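Local coordinates for protein putative NADPH:quinone oxidoreductase (Ralstonia eutropha, PDB 3IUP) that binds NADPH and probably uses it to reduce quinones, in the manner of medium-chain dehydrogenases/reductases, at residues P43-D48 against S153-L158; S292-N297 against W304-W309; I357-Y360 against G366-Y369. All blocks are in the same frame, centred on the assembly; numbering follows the deposited sequence. Where two conformers were deposited one is given.

Contact 1 (P43-D48 against S153-L158); sequences PLNPSD and SFVNPL. With NDP (NADPH dihydro-nicotinamide-adenine-dinucleotide phosphate), chain C.
In the cleft between the GroES-like domain, probably the catalytic one, and the nucleotide-binding domain, N45 touches V155 beside the NADPH pocket, to which P46, V155 and N156 belong. N45 and V155 approach from opposite directions, and the amide nitrogen ND2 of N45 stops 4.0 Å from V155 CB. This touch is slight; the segments are linked further by E97, which holds both. E97 takes ND2 of N45 with one carboxylate oxygen and the backbone N-H groups of F154 and V155 with the other, while OD1 of N45 accepts from K368. The amide of N45 is therefore gripped at both ends. Each segment runs into a helix, 46-53 from the GroES-like side and 155-169 from the Rossmann-type side. N45 is the N-cap residue of helix 46-53, but its side chain is spent on E97 and K368 and makes no capping bond. What remains is half of a capping box: its backbone N gives a hydrogen bond of 3.0 Å to OD2 of D48, on the anti lone pair, with OD1 of D48 taken by the N-H of N96. From helix 155-169 V155 holds CG1 anti to its own nitrogen (chi1 170°), a turn that brings CG1 to 3.3 Å from C5N of the dihydronicotinamide, close to the ring carbon C4N that would carry the hydride. N156 ND2 donates an almost straight bond of 3.1 Å (168°) to phosphate oxygen O2N, and its OD1 lies 3.5 Å from C6N of the nicotinamide. P46 CB reaches to 3.5 Å from ribose oxygen O2D, and S47 O accepts from R274 of the second subunit.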
loop_
_atom_site.group_PDB
_atom_site.type_symbol
_atom_site.label_atom_id
_atom_site.label_comp_id
_atom_site.label_asym_id
_atom_site.label_seq_id
_atom_site.Cartn_x
_atom_site.Cartn_y
_atom_site.Cartn_z
ATOM N N PRO A 43 -0.535 1.618 -31.310
ATOM C CA PRO A 43 -0.865 0.340 -30.720
ATOM C C PRO A 43 -2.158 0.412 -29.944
ATOM O O PRO A 43 -2.525 1.481 -29.469
ATOM C CB PRO A 43 0.325 0.096 -29.788
ATOM C CG PRO A 43 0.689 1.447 -29.322
ATOM C CD PRO A 43 0.506 2.313 -30.542
ATOM N N LEU A 44 -2.842 -0.736 -29.822
ATOM C CA LEU A 44 -3.963 -0.913 -28.924
ATOM C C LEU A 44 -3.446 -1.500 -27.610
ATOM O O LEU A 44 -3.251 -2.713 -27.470
ATOM C CB LEU A 44 -4.997 -1.849 -29.546
ATOM C CG LEU A 44 -5.939 -1.170 -30.517
ATOM C CD1 LEU A 44 -6.485 -2.181 -31.528
ATOM C CD2 LEU A 44 -7.077 -0.476 -29.727
ATOM N N ASN A 45 -3.122 -0.632 -26.682
ATOM C CA ASN A 45 -2.578 -1.053 -25.403
ATOM C C ASN A 45 -3.770 -1.160 -24.415
ATOM O O ASN A 45 -4.839 -0.528 -24.617
ATOM C CB ASN A 45 -1.597 -0.031 -24.882
ATOM C CG ASN A 45 -0.325 0.087 -25.692
ATOM O OD1 ASN A 45 0.210 -0.907 -26.237
ATOM N ND2 ASN A 45 0.212 1.351 -25.760
ATOM N N PRO A 46 -3.577 -1.876 -23.305
ATOM C CA PRO A 46 -4.635 -2.000 -22.283
ATOM C C PRO A 46 -5.158 -0.668 -21.765
ATOM O O PRO A 46 -6.357 -0.530 -21.623
ATOM C CB PRO A 46 -3.940 -2.817 -21.183
ATOM C CG PRO A 46 -3.016 -3.726 -21.970
ATOM C CD PRO A 46 -2.413 -2.724 -22.977
ATOM N N SER A 47 -4.292 0.332 -21.592
ATOM C CA SER A 47 -4.739 1.681 -21.217
ATOM C C SER A 47 -5.702 2.247 -22.245
ATOM O O SER A 47 -6.691 2.858 -21.898
ATOM C CB SER A 47 -3.559 2.629 -21.063
ATOM O OG SER A 47 -2.578 2.336 -22.074
ATOM N N ASP A 48 -5.439 1.974 -23.528
ATOM C CA ASP A 48 -6.322 2.464 -24.598
ATOM C C ASP A 48 -7.662 1.763 -24.598
ATOM O O ASP A 48 -8.682 2.378 -24.804
ATOM C CB ASP A 48 -5.661 2.291 -25.967
ATOM C CG ASP A 48 -4.294 3.015 -26.059
ATOM O OD1 ASP A 48 -4.287 4.265 -25.764
ATOM O OD2 ASP A 48 -3.270 2.330 -26.384
ATOM N N SER A 153 6.809 3.707 -28.658
ATOM C CA SER A 153 8.056 4.247 -28.108
ATOM C C SER A 153 7.921 4.734 -26.670
ATOM O O SER A 153 8.937 4.918 -25.975
ATOM C CB SER A 153 8.536 5.435 -28.962
ATOM O OG SER A 153 8.976 4.968 -30.197
ATOM N N PHE A 154 6.711 5.033 -26.237
ATOM C CA PHE A 154 6.544 5.701 -24.936
ATOM C C PHE A 154 6.049 4.789 -23.820
ATOM O O PHE A 154 6.716 4.638 -22.784
ATOM C CB PHE A 154 5.635 6.920 -25.059
ATOM C CG PHE A 154 6.203 8.036 -25.885
ATOM C CD1 PHE A 154 6.882 9.079 -25.274
ATOM C CD2 PHE A 154 6.014 8.081 -27.259
ATOM C CE1 PHE A 154 7.389 10.153 -26.026
ATOM C CE2 PHE A 154 6.511 9.129 -28.017
ATOM C CZ PHE A 154 7.203 10.173 -27.406
ATOM N N VAL A 155 4.849 4.236 -23.973
ATOM C CA VAL A 155 4.128 3.686 -22.846
ATOM C C VAL A 155 4.905 2.486 -22.240
ATOM O O VAL A 155 5.289 2.480 -21.060
ATOM C CB VAL A 155 2.688 3.296 -23.258
ATOM C CG1 VAL A 155 1.920 2.476 -22.188
ATOM C CG2 VAL A 155 1.861 4.617 -23.616
ATOM N N ASN A 156 5.172 1.490 -23.053
ATOM C CA ASN A 156 5.900 0.309 -22.541
ATOM C C ASN A 156 7.388 0.528 -22.256
ATOM O O ASN A 156 7.866 0.167 -21.139
ATOM C CB ASN A 156 5.599 -0.966 -23.350
ATOM C CG ASN A 156 4.182 -1.478 -23.110
ATOM O OD1 ASN A 156 3.479 -1.025 -22.189
ATOM N ND2 ASN A 156 3.725 -2.420 -23.974
ATOM N N PRO A 157 8.127 1.164 -23.178
ATOM C CA PRO A 157 9.538 1.344 -22.889
ATOM C C PRO A 157 9.825 2.214 -21.653
ATOM O O PRO A 157 10.724 1.895 -20.865
ATOM C CB PRO A 157 10.081 1.977 -24.182
ATOM C CG PRO A 157 9.216 1.441 -25.249
ATOM C CD PRO A 157 7.820 1.391 -24.609
ATOM N N LEU A 158 9.098 3.314 -21.491
ATOM C CA LEU A 158 9.385 4.207 -20.388
ATOM C C LEU A 158 8.881 3.611 -19.094
ATOM O O LEU A 158 9.448 3.890 -18.052
ATOM C CB LEU A 158 8.826 5.606 -20.576
ATOM C CG LEU A 158 9.477 6.348 -21.720
ATOM C CD1 LEU A 158 8.737 7.695 -21.983
ATOM C CD2 LEU A 158 11.025 6.550 -21.561
HETATM P PA NDP C . 0.322 -7.239 -23.439
HETATM O O1A NDP C . 1.476 -7.323 -24.310
HETATM O O2A NDP C . -1.030 -7.170 -24.035
HETATM O O5B NDP C . 0.430 -8.586 -22.482
HETATM C C5B NDP C . -0.550 -8.710 -21.445
HETATM C C4B NDP C . -0.172 -9.868 -20.573
HETATM O O4B NDP C . -1.141 -9.910 -19.567
HETATM C C3B NDP C . -0.183 -11.215 -21.315
HETATM O O3B NDP C . 0.956 -12.019 -21.091
HETATM C C2B NDP C . -1.406 -11.941 -20.714
HETATM O O2B NDP C . -1.245 -13.353 -20.583
HETATM C C1B NDP C . -1.488 -11.282 -19.344
HETATM N N9A NDP C . -2.838 -11.300 -18.766
HETATM C C8A NDP C . -3.982 -10.872 -19.408
HETATM N N7A NDP C . -5.014 -10.955 -18.550
HETATM C C5A NDP C . -4.545 -11.426 -17.338
HETATM C C6A NDP C . -5.141 -11.720 -16.095
HETATM N N6A NDP C . -6.465 -11.647 -15.871
HETATM N N1A NDP C . -4.348 -12.182 -15.065
HETATM C C2A NDP C . -3.015 -12.392 -15.231
HETATM N N3A NDP C . -2.436 -12.102 -16.445
HETATM C C4A NDP C . -3.178 -11.633 -17.475
HETATM O O3 NDP C . 0.349 -6.010 -22.389
HETATM P PN NDP C . 1.359 -4.819 -22.373
HETATM O O1N NDP C . 2.744 -5.221 -22.356
HETATM O O2N NDP C . 0.997 -3.767 -23.382
HETATM O O5D NDP C . 1.006 -4.194 -20.910
HETATM C C5D NDP C . 1.422 -4.898 -19.730
HETATM C C4D NDP C . 0.757 -4.280 -18.505
HETATM O O4D NDP C . 1.463 -3.053 -18.224
HETATM C C3D NDP C . -0.741 -3.939 -18.643
HETATM O O3D NDP C . -1.441 -4.201 -17.443
HETATM C C2D NDP C . -0.692 -2.437 -18.874
HETATM O O2D NDP C . -1.880 -1.728 -18.555
HETATM C C1D NDP C . 0.462 -2.080 -17.933
HETATM N N1N NDP C . 1.002 -0.718 -18.149
HETATM C C2N NDP C . 0.792 0.172 -17.148
HETATM C C3N NDP C . 1.230 1.467 -17.243
HETATM C C7N NDP C . 1.107 2.408 -16.060
HETATM O O7N NDP C . 1.464 3.734 -16.290
HETATM N N7N NDP C . 0.660 2.051 -14.848
HETATM C C4N NDP C . 2.180 1.838 -18.313
HETATM C C5N NDP C . 2.367 0.773 -19.365
HETATM C C6N NDP C . 1.771 -0.475 -19.233
HETATM P P2B NDP C . -2.405 -14.394 -21.107
HETATM O O1X NDP C . -1.986 -14.844 -22.513
HETATM O O2X NDP C . -3.794 -13.764 -21.131
HETATM O O3X NDP C . -2.342 -15.544 -20.089
#

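Contact 2 (S292-N297 against W304-W309); sequences SPTEFN and WGMGGW. With NDP (NADPH dihydro-nicotinamide-adenine-dinucleotide phosphate), chain C.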
loop_
_atom_site.group_PDB
_atom_site.type_symbol
_atom_site.label_atom_id
_atom_site.label_comp_id
_atom_site.label_asym_id
_atom_site.label_seq_id
_atom_site.Cartn_x
_atom_site.Cartn_y
_atom_site.Cartn_z
ATOM N N SER A 292 -10.838 -8.894 -10.351
ATOM C CA SER A 292 -11.403 -9.316 -9.064
ATOM C C SER A 292 -10.826 -8.477 -7.880
ATOM O O SER A 292 -9.846 -7.775 -8.079
ATOM C CB SER A 292 -11.107 -10.780 -8.774
ATOM O OG SER A 292 -9.751 -11.044 -8.459
ATOM N N PRO A 293 -11.484 -8.553 -6.711
ATOM C CA PRO A 293 -10.914 -7.903 -5.506
ATOM C C PRO A 293 -9.491 -8.370 -5.219
ATOM O O PRO A 293 -9.124 -9.560 -5.405
ATOM C CB PRO A 293 -11.793 -8.389 -4.372
ATOM C CG PRO A 293 -13.120 -8.853 -5.049
ATOM C CD PRO A 293 -12.638 -9.403 -6.381
ATOM N N THR A 294 -8.705 -7.424 -4.726
ATOM C CA THR A 294 -7.381 -7.705 -4.205
ATOM C C THR A 294 -7.580 -8.339 -2.840
ATOM O O THR A 294 -8.382 -7.845 -2.021
ATOM C CB THR A 294 -6.544 -6.398 -4.089
ATOM O OG1 THR A 294 -6.367 -5.787 -5.375
ATOM C CG2 THR A 294 -5.169 -6.696 -3.426
ATOM N N GLU A 295 -6.878 -9.434 -2.578
ATOM C CA GLU A 295 -6.992 -10.171 -1.336
ATOM C C GLU A 295 -5.649 -10.682 -0.846
ATOM O O GLU A 295 -4.911 -11.300 -1.583
ATOM C CB GLU A 295 -7.924 -11.397 -1.521
ATOM C CG GLU A 295 -8.296 -12.087 -0.199
ATOM C CD GLU A 295 -9.005 -13.455 -0.359
ATOM O OE1 GLU A 295 -9.079 -13.987 -1.490
ATOM O OE2 GLU A 295 -9.441 -14.002 0.675
ATOM N N PHE A 296 -5.339 -10.472 0.426
ATOM C CA PHE A 296 -4.122 -11.033 0.989
ATOM C C PHE A 296 -4.181 -11.201 2.496
ATOM O O PHE A 296 -4.866 -10.428 3.154
ATOM C CB PHE A 296 -2.899 -10.199 0.613
ATOM C CG PHE A 296 -2.997 -8.726 0.965
ATOM C CD1 PHE A 296 -2.533 -8.261 2.180
ATOM C CD2 PHE A 296 -3.500 -7.806 0.055
ATOM C CE1 PHE A 296 -2.582 -6.885 2.481
ATOM C CE2 PHE A 296 -3.522 -6.438 0.329
ATOM C CZ PHE A 296 -3.081 -5.989 1.564
ATOM N N ASN A 297 -3.491 -12.224 3.001
ATOM C CA ASN A 297 -3.186 -12.376 4.420
ATOM C C ASN A 297 -1.939 -11.601 4.755
ATOM O O ASN A 297 -1.094 -11.493 3.948
ATOM C CB ASN A 297 -2.995 -13.825 4.782
ATOM C CG ASN A 297 -4.323 -14.483 4.976
ATOM O OD1 ASN A 297 -5.178 -13.914 5.657
ATOM N ND2 ASN A 297 -4.547 -15.603 4.304
ATOM N N TRP A 304 6.101 -2.965 4.863
ATOM C CA TRP A 304 5.579 -3.224 3.550
ATOM C C TRP A 304 4.704 -2.088 3.092
ATOM O O TRP A 304 4.137 -1.336 3.910
ATOM C CB TRP A 304 4.756 -4.545 3.525
ATOM C CG TRP A 304 3.491 -4.485 4.324
ATOM C CD1 TRP A 304 3.361 -4.707 5.637
ATOM C CD2 TRP A 304 2.168 -4.141 3.836
ATOM N NE1 TRP A 304 2.073 -4.484 6.030
ATOM C CE2 TRP A 304 1.308 -4.152 4.948
ATOM C CE3 TRP A 304 1.648 -3.833 2.572
ATOM C CZ2 TRP A 304 -0.050 -3.888 4.853
ATOM C CZ3 TRP A 304 0.303 -3.552 2.472
ATOM C CH2 TRP A 304 -0.544 -3.607 3.602
ATOM N N GLY A 305 4.604 -1.980 1.786
ATOM C CA GLY A 305 3.664 -1.057 1.167
ATOM C C GLY A 305 3.156 -1.651 -0.120
ATOM O O GLY A 305 3.848 -2.474 -0.801
HETATM N N MSE A 306 1.978 -1.176 -0.505
HETATM C CA MSE A 306 1.352 -1.573 -1.756
HETATM C C MSE A 306 0.694 -0.307 -2.277
HETATM O O MSE A 306 0.097 0.473 -1.491
HETATM C CB MSE A 306 0.276 -2.644 -1.538
HETATM C CG MSE A 306 -0.291 -3.142 -2.825
HETATM SE SE MSE A 306 -1.671 -4.563 -2.440
HETATM C CE MSE A 306 -0.541 -5.991 -1.697
ATOM N N GLY A 307 0.744 -0.062 -3.565
ATOM C CA GLY A 307 -0.004 1.104 -4.070
ATOM C C GLY A 307 -0.036 1.190 -5.571
ATOM O O GLY A 307 0.567 0.370 -6.239
ATOM N N GLY A 308 -0.727 2.205 -6.115
ATOM C CA GLY A 308 -0.758 2.401 -7.553
ATOM C C GLY A 308 0.512 3.013 -8.097
ATOM O O GLY A 308 1.298 3.584 -7.318
ATOM N N TRP A 309 0.767 2.854 -9.401
ATOM C CA TRP A 309 1.913 3.428 -10.087
ATOM C C TRP A 309 1.488 3.785 -11.498
ATOM O O TRP A 309 0.907 2.958 -12.205
ATOM C CB TRP A 309 3.093 2.424 -10.109
ATOM C CG TRP A 309 4.404 2.925 -10.578
ATOM C CD1 TRP A 309 5.474 3.220 -9.800
ATOM C CD2 TRP A 309 4.794 3.220 -11.923
ATOM N NE1 TRP A 309 6.507 3.620 -10.553
ATOM C CE2 TRP A 309 6.117 3.651 -11.872
ATOM C CE3 TRP A 309 4.169 3.107 -13.163
ATOM C CZ2 TRP A 309 6.842 3.963 -13.000
ATOM C CZ3 TRP A 309 4.865 3.439 -14.283
ATOM C CH2 TRP A 309 6.205 3.876 -14.205
HETATM P PA NDP C . 0.322 -7.239 -23.439
HETATM O O1A NDP C . 1.476 -7.323 -24.310
HETATM O O2A NDP C . -1.030 -7.170 -24.035
HETATM O O5B NDP C . 0.430 -8.586 -22.482
HETATM C C5B NDP C . -0.550 -8.710 -21.445
HETATM C C4B NDP C . -0.172 -9.868 -20.573
HETATM O O4B NDP C . -1.141 -9.910 -19.567
HETATM C C3B NDP C . -0.183 -11.215 -21.315
HETATM O O3B NDP C . 0.956 -12.019 -21.091
HETATM C C2B NDP C . -1.406 -11.941 -20.714
HETATM O O2B NDP C . -1.245 -13.353 -20.583
HETATM C C1B NDP C . -1.488 -11.282 -19.344
HETATM N N9A NDP C . -2.838 -11.300 -18.766
HETATM C C8A NDP C . -3.982 -10.872 -19.408
HETATM N N7A NDP C . -5.014 -10.955 -18.550
HETATM C C5A NDP C . -4.545 -11.426 -17.338
HETATM C C6A NDP C . -5.141 -11.720 -16.095
HETATM N N6A NDP C . -6.465 -11.647 -15.871
HETATM N N1A NDP C . -4.348 -12.182 -15.065
HETATM C C2A NDP C . -3.015 -12.392 -15.231
HETATM N N3A NDP C . -2.436 -12.102 -16.445
HETATM C C4A NDP C . -3.178 -11.633 -17.475
HETATM O O3 NDP C . 0.349 -6.010 -22.389
HETATM P PN NDP C . 1.359 -4.819 -22.373
HETATM O O1N NDP C . 2.744 -5.221 -22.356
HETATM O O2N NDP C . 0.997 -3.767 -23.382
HETATM O O5D NDP C . 1.006 -4.194 -20.910
HETATM C C5D NDP C . 1.422 -4.898 -19.730
HETATM C C4D NDP C . 0.757 -4.280 -18.505
HETATM O O4D NDP C . 1.463 -3.053 -18.224
HETATM C C3D NDP C . -0.741 -3.939 -18.643
HETATM O O3D NDP C . -1.441 -4.201 -17.443
HETATM C C2D NDP C . -0.692 -2.437 -18.874
HETATM O O2D NDP C . -1.880 -1.728 -18.555
HETATM C C1D NDP C . 0.462 -2.080 -17.933
HETATM N N1N NDP C . 1.002 -0.718 -18.149
HETATM C C2N NDP C . 0.792 0.172 -17.148
HETATM C C3N NDP C . 1.230 1.467 -17.243
HETATM C C7N NDP C . 1.107 2.408 -16.060
HETATM O O7N NDP C . 1.464 3.734 -16.290
HETATM N N7N NDP C . 0.660 2.051 -14.848
HETATM C C4N NDP C . 2.180 1.838 -18.313
HETATM C C5N NDP C . 2.367 0.773 -19.365
HETATM C C6N NDP C . 1.771 -0.475 -19.233
HETATM P P2B NDP C . -2.405 -14.394 -21.107
HETATM O O1X NDP C . -1.986 -14.844 -22.513
HETATM O O2X NDP C . -3.794 -13.764 -21.131
HETATM O O3X NDP C . -2.342 -15.544 -20.089
#
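F296 (chi1 54°) and W304 (chi1 67°) both hold CG between the backbone nitrogen and the carbonyl carbon, and these turns swing the two rings toward each other from opposite directions. They meet as an offset edge-to-face pair, the edge of F296 toward the face of the six-membered indole ring, with centroids 5.7 Å apart; CE1 of F296 comes within 4.0 Å of W304 CH2. M306, present as selenomethionine, runs straight out from its strand and bends only at the terminal torsion. Its methyl CE thereby reaches 3.6 Å from CE2 of F296, an off-centre CH-pi contact, and the selenium sits obliquely beside the same ring in a Met-aromatic contact. T294 CG2 adds an apolar touch at 4.2 Å from M306 SE.

The two strands run antiparallel but 11.7 Å apart, so side chains rather than backbone bonds join them. Strand 304-308 is the last of the six-stranded parallel sheet of the Rossmann-like domain. T294 to F296 and G305 to G307 pair in antiparallel ladder with the second subunit, so beta structure continues across the interface. T294 OG1 is held by G249 O, and L258 of helix 253-266 packs on both W304 and M306. Farther along, W309 O accepts a hydrogen bond of 2.8 Å from the carboxamide N7N of NADPH, while its indole nitrogen is bonded to T166 and its ring meets those of Y284 and F245 edge-to-face.

Contact 3 (I357-Y360 against G366-Y369); sequences IAVY and GEKY. With NDP (NADPH dihydro-nicotinamide-adenine-dinucleotide phosphate), chain C.
Beside the pyrophosphate pocket of NADPH, the loop that delivers K368 to the cofactor is backed by the last turn of helix 354-360, with V359 and Y360 resting on E367 and Y369. Y360 CB sits over one face of the Y369 ring, 4.0 Å from its centroid and near the ring normal, a CH-pi contact. The two rings are centred 5.8 Å apart with their planes at 49°, an oblique pairing. V359, whose CG1 lies anti to the backbone nitrogen (chi1 -179°), crosses Y369 at about a right angle and meets its phenol end, CG1 being 3.5 Å from Y369 OH. The same methyl comes 3.4 Å from OE1 of E367, at the more open margin of the contact. No direct hydrogen bond spans the segments, but a water within hydrogen-bonding distance of V359 O (3.0 Å) and E367 O (2.8 Å) bridges the two carbonyls. While Y369 turns toward the helix, K368 turns away from it: its chain bends at its last two torsions, and NZ donates to O2N of the nicotinamide-side phosphate at 2.6 Å. The charge of this ammonium group would be expected to stabilise the phosphate. Y360 wedges between the loop and helix 46-53, touching L49, L52 and F53, with its hydroxyl bonded to V351 O, while Y369, where the chain leads into strand 369-372, lies against L44 and packs on K344 and I346 of strand 344-347.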
loop_
_atom_site.group_PDB
_atom_site.type_symbol
_atom_site.label_atom_id
_atom_site.label_comp_id
_atom_site.label_asym_id
_atom_site.label_seq_id
_atom_site.Cartn_x
_atom_site.Cartn_y
_atom_site.Cartn_z
ATOM N N ILE A 357 -12.345 -7.076 -32.288
ATOM C CA ILE A 357 -12.496 -6.754 -30.862
ATOM C C ILE A 357 -12.351 -8.010 -29.993
ATOM O O ILE A 357 -11.616 -8.029 -28.986
ATOM C CB ILE A 357 -13.859 -6.032 -30.598
ATOM C CG1 ILE A 357 -13.836 -4.620 -31.259
ATOM C CG2 ILE A 357 -14.126 -5.913 -29.096
ATOM C CD1 ILE A 357 -15.082 -3.814 -31.088
ATOM N N ALA A 358 -13.057 -9.053 -30.396
ATOM C CA ALA A 358 -12.990 -10.335 -29.675
ATOM C C ALA A 358 -11.563 -10.843 -29.434
ATOM O O ALA A 358 -11.293 -11.450 -28.401
ATOM C CB ALA A 358 -13.806 -11.388 -30.399
ATOM N N VAL A 359 -10.632 -10.581 -30.355
ATOM C CA VAL A 359 -9.231 -10.961 -30.137
ATOM C C VAL A 359 -8.439 -9.953 -29.355
ATOM O O VAL A 359 -7.853 -10.272 -28.319
ATOM C CB VAL A 359 -8.542 -11.251 -31.486
ATOM C CG1 VAL A 359 -7.074 -11.674 -31.282
ATOM C CG2 VAL A 359 -9.374 -12.264 -32.266
ATOM N N TYR A 360 -8.432 -8.694 -29.798
ATOM C CA TYR A 360 -7.533 -7.764 -29.191
ATOM C C TYR A 360 -7.913 -7.417 -27.743
ATOM O O TYR A 360 -7.049 -7.127 -26.910
ATOM C CB TYR A 360 -7.300 -6.561 -30.114
ATOM C CG TYR A 360 -8.402 -5.538 -30.331
ATOM C CD1 TYR A 360 -8.747 -4.640 -29.332
ATOM C CD2 TYR A 360 -8.982 -5.387 -31.581
ATOM C CE1 TYR A 360 -9.721 -3.649 -29.554
ATOM C CE2 TYR A 360 -9.909 -4.388 -31.839
ATOM C CZ TYR A 360 -10.285 -3.521 -30.800
ATOM O OH TYR A 360 -11.219 -2.547 -31.047
ATOM N N GLY A 366 1.327 -12.046 -26.824
ATOM C CA GLY A 366 1.647 -12.080 -28.266
ATOM C C GLY A 366 0.484 -11.796 -29.210
ATOM O O GLY A 366 0.543 -12.134 -30.420
ATOM N N GLU A 367 -0.556 -11.150 -28.680
ATOM C CA GLU A 367 -1.721 -10.820 -29.470
ATOM C C GLU A 367 -2.059 -9.346 -29.312
ATOM O O GLU A 367 -3.228 -9.022 -29.126
ATOM C CB GLU A 367 -2.916 -11.721 -29.118
ATOM C CG GLU A 367 -2.625 -13.190 -29.415
ATOM C CD GLU A 367 -3.820 -14.112 -29.322
ATOM O OE1 GLU A 367 -4.766 -13.934 -30.129
ATOM O OE2 GLU A 367 -3.788 -15.051 -28.453
ATOM N N LYS A 368 -1.035 -8.490 -29.366
ATOM C CA LYS A 368 -1.231 -7.054 -29.452
ATOM C C LYS A 368 -1.473 -6.616 -30.908
ATOM O O LYS A 368 -0.760 -7.034 -31.822
ATOM C CB LYS A 368 -0.075 -6.288 -28.858
ATOM C CG LYS A 368 -0.366 -4.769 -28.727
ATOM C CD LYS A 368 0.802 -3.967 -28.201
ATOM C CE LYS A 368 1.095 -4.257 -26.716
ATOM N NZ LYS A 368 0.056 -3.735 -25.824
ATOM N N TYR A 369 -2.486 -5.785 -31.098
ATOM C CA TYR A 369 -2.847 -5.294 -32.426
ATOM C C TYR A 369 -2.274 -3.887 -32.628
ATOM O O TYR A 369 -2.273 -3.096 -31.701
ATOM C CB TYR A 369 -4.367 -5.272 -32.604
ATOM C CG TYR A 369 -4.994 -6.580 -33.057
ATOM C CD1 TYR A 369 -4.493 -7.810 -32.664
ATOM C CD2 TYR A 369 -6.117 -6.561 -33.892
ATOM C CE1 TYR A 369 -5.098 -8.994 -33.116
ATOM C CE2 TYR A 369 -6.720 -7.725 -34.342
ATOM C CZ TYR A 369 -6.199 -8.937 -33.952
ATOM O OH TYR A 369 -6.829 -10.070 -34.405
HETATM P PA NDP C . 0.322 -7.239 -23.439
HETATM O O1A NDP C . 1.476 -7.323 -24.310
HETATM O O2A NDP C . -1.030 -7.170 -24.035
HETATM O O5B NDP C . 0.430 -8.586 -22.482
HETATM C C5B NDP C . -0.550 -8.710 -21.445
HETATM C C4B NDP C . -0.172 -9.868 -20.573
HETATM O O4B NDP C . -1.141 -9.910 -19.567
HETATM C C3B NDP C . -0.183 -11.215 -21.315
HETATM O O3B NDP C . 0.956 -12.019 -21.091
HETATM C C2B NDP C . -1.406 -11.941 -20.714
HETATM O O2B NDP C . -1.245 -13.353 -20.583
HETATM C C1B NDP C . -1.488 -11.282 -19.344
HETATM N N9A NDP C . -2.838 -11.300 -18.766
HETATM C C8A NDP C . -3.982 -10.872 -19.408
HETATM N N7A NDP C . -5.014 -10.955 -18.550
HETATM C C5A NDP C . -4.545 -11.426 -17.338
HETATM C C6A NDP C . -5.141 -11.720 -16.095
HETATM N N6A NDP C . -6.465 -11.647 -15.871
HETATM N N1A NDP C . -4.348 -12.182 -15.065
HETATM C C2A NDP C . -3.015 -12.392 -15.231
HETATM N N3A NDP C . -2.436 -12.102 -16.445
HETATM C C4A NDP C . -3.178 -11.633 -17.475
HETATM O O3 NDP C . 0.349 -6.010 -22.389
HETATM P PN NDP C . 1.359 -4.819 -22.373
HETATM O O1N NDP C . 2.744 -5.221 -22.356
HETATM O O2N NDP C . 0.997 -3.767 -23.382
HETATM O O5D NDP C . 1.006 -4.194 -20.910
HETATM C C5D NDP C . 1.422 -4.898 -19.730
HETATM C C4D NDP C . 0.757 -4.280 -18.505
HETATM O O4D NDP C . 1.463 -3.053 -18.224
HETATM C C3D NDP C . -0.741 -3.939 -18.643
HETATM O O3D NDP C . -1.441 -4.201 -17.443
HETATM C C2D NDP C . -0.692 -2.437 -18.874
HETATM O O2D NDP C . -1.880 -1.728 -18.555
HETATM C C1D NDP C . 0.462 -2.080 -17.933
HETATM N N1N NDP C . 1.002 -0.718 -18.149
HETATM C C2N NDP C . 0.792 0.172 -17.148
HETATM C C3N NDP C . 1.230 1.467 -17.243
HETATM C C7N NDP C . 1.107 2.408 -16.060
HETATM O O7N NDP C . 1.464 3.734 -16.290
HETATM N N7N NDP C . 0.660 2.051 -14.848
HETATM C C4N NDP C . 2.180 1.838 -18.313
HETATM C C5N NDP C . 2.367 0.773 -19.365
HETATM C C6N NDP C . 1.771 -0.475 -19.233
HETATM P P2B NDP C . -2.405 -14.394 -21.107
HETATM O O1X NDP C . -1.986 -14.844 -22.513
HETATM O O2X NDP C . -3.794 -13.764 -21.131
HETATM O O3X NDP C . -2.342 -15.544 -20.089
HETATM O O HOH W 1 -5.074 -9.916 -27.258
#

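Overall arrangement
From the N terminus, contact 1 comes first and closes a loop of 104 residues that includes much of the GroES-like region, bringing the start of helix 46-53 to that of helix 155-169. Contact 2 follows within the nucleotide-binding domain and closes a short connection of six residues at the sheet edge that meets the second subunit. Contact 3 closes another of five near the C terminus, where the chain has returned to the GroES-like side of the molecule. The three stand in series, none nested or crossed. Contacts 1 and 3 touch each other directly, through L44 with Y369 and at K368; contact 2, its centre about 23 Å from that of contact 1, is joined to them through NADPH.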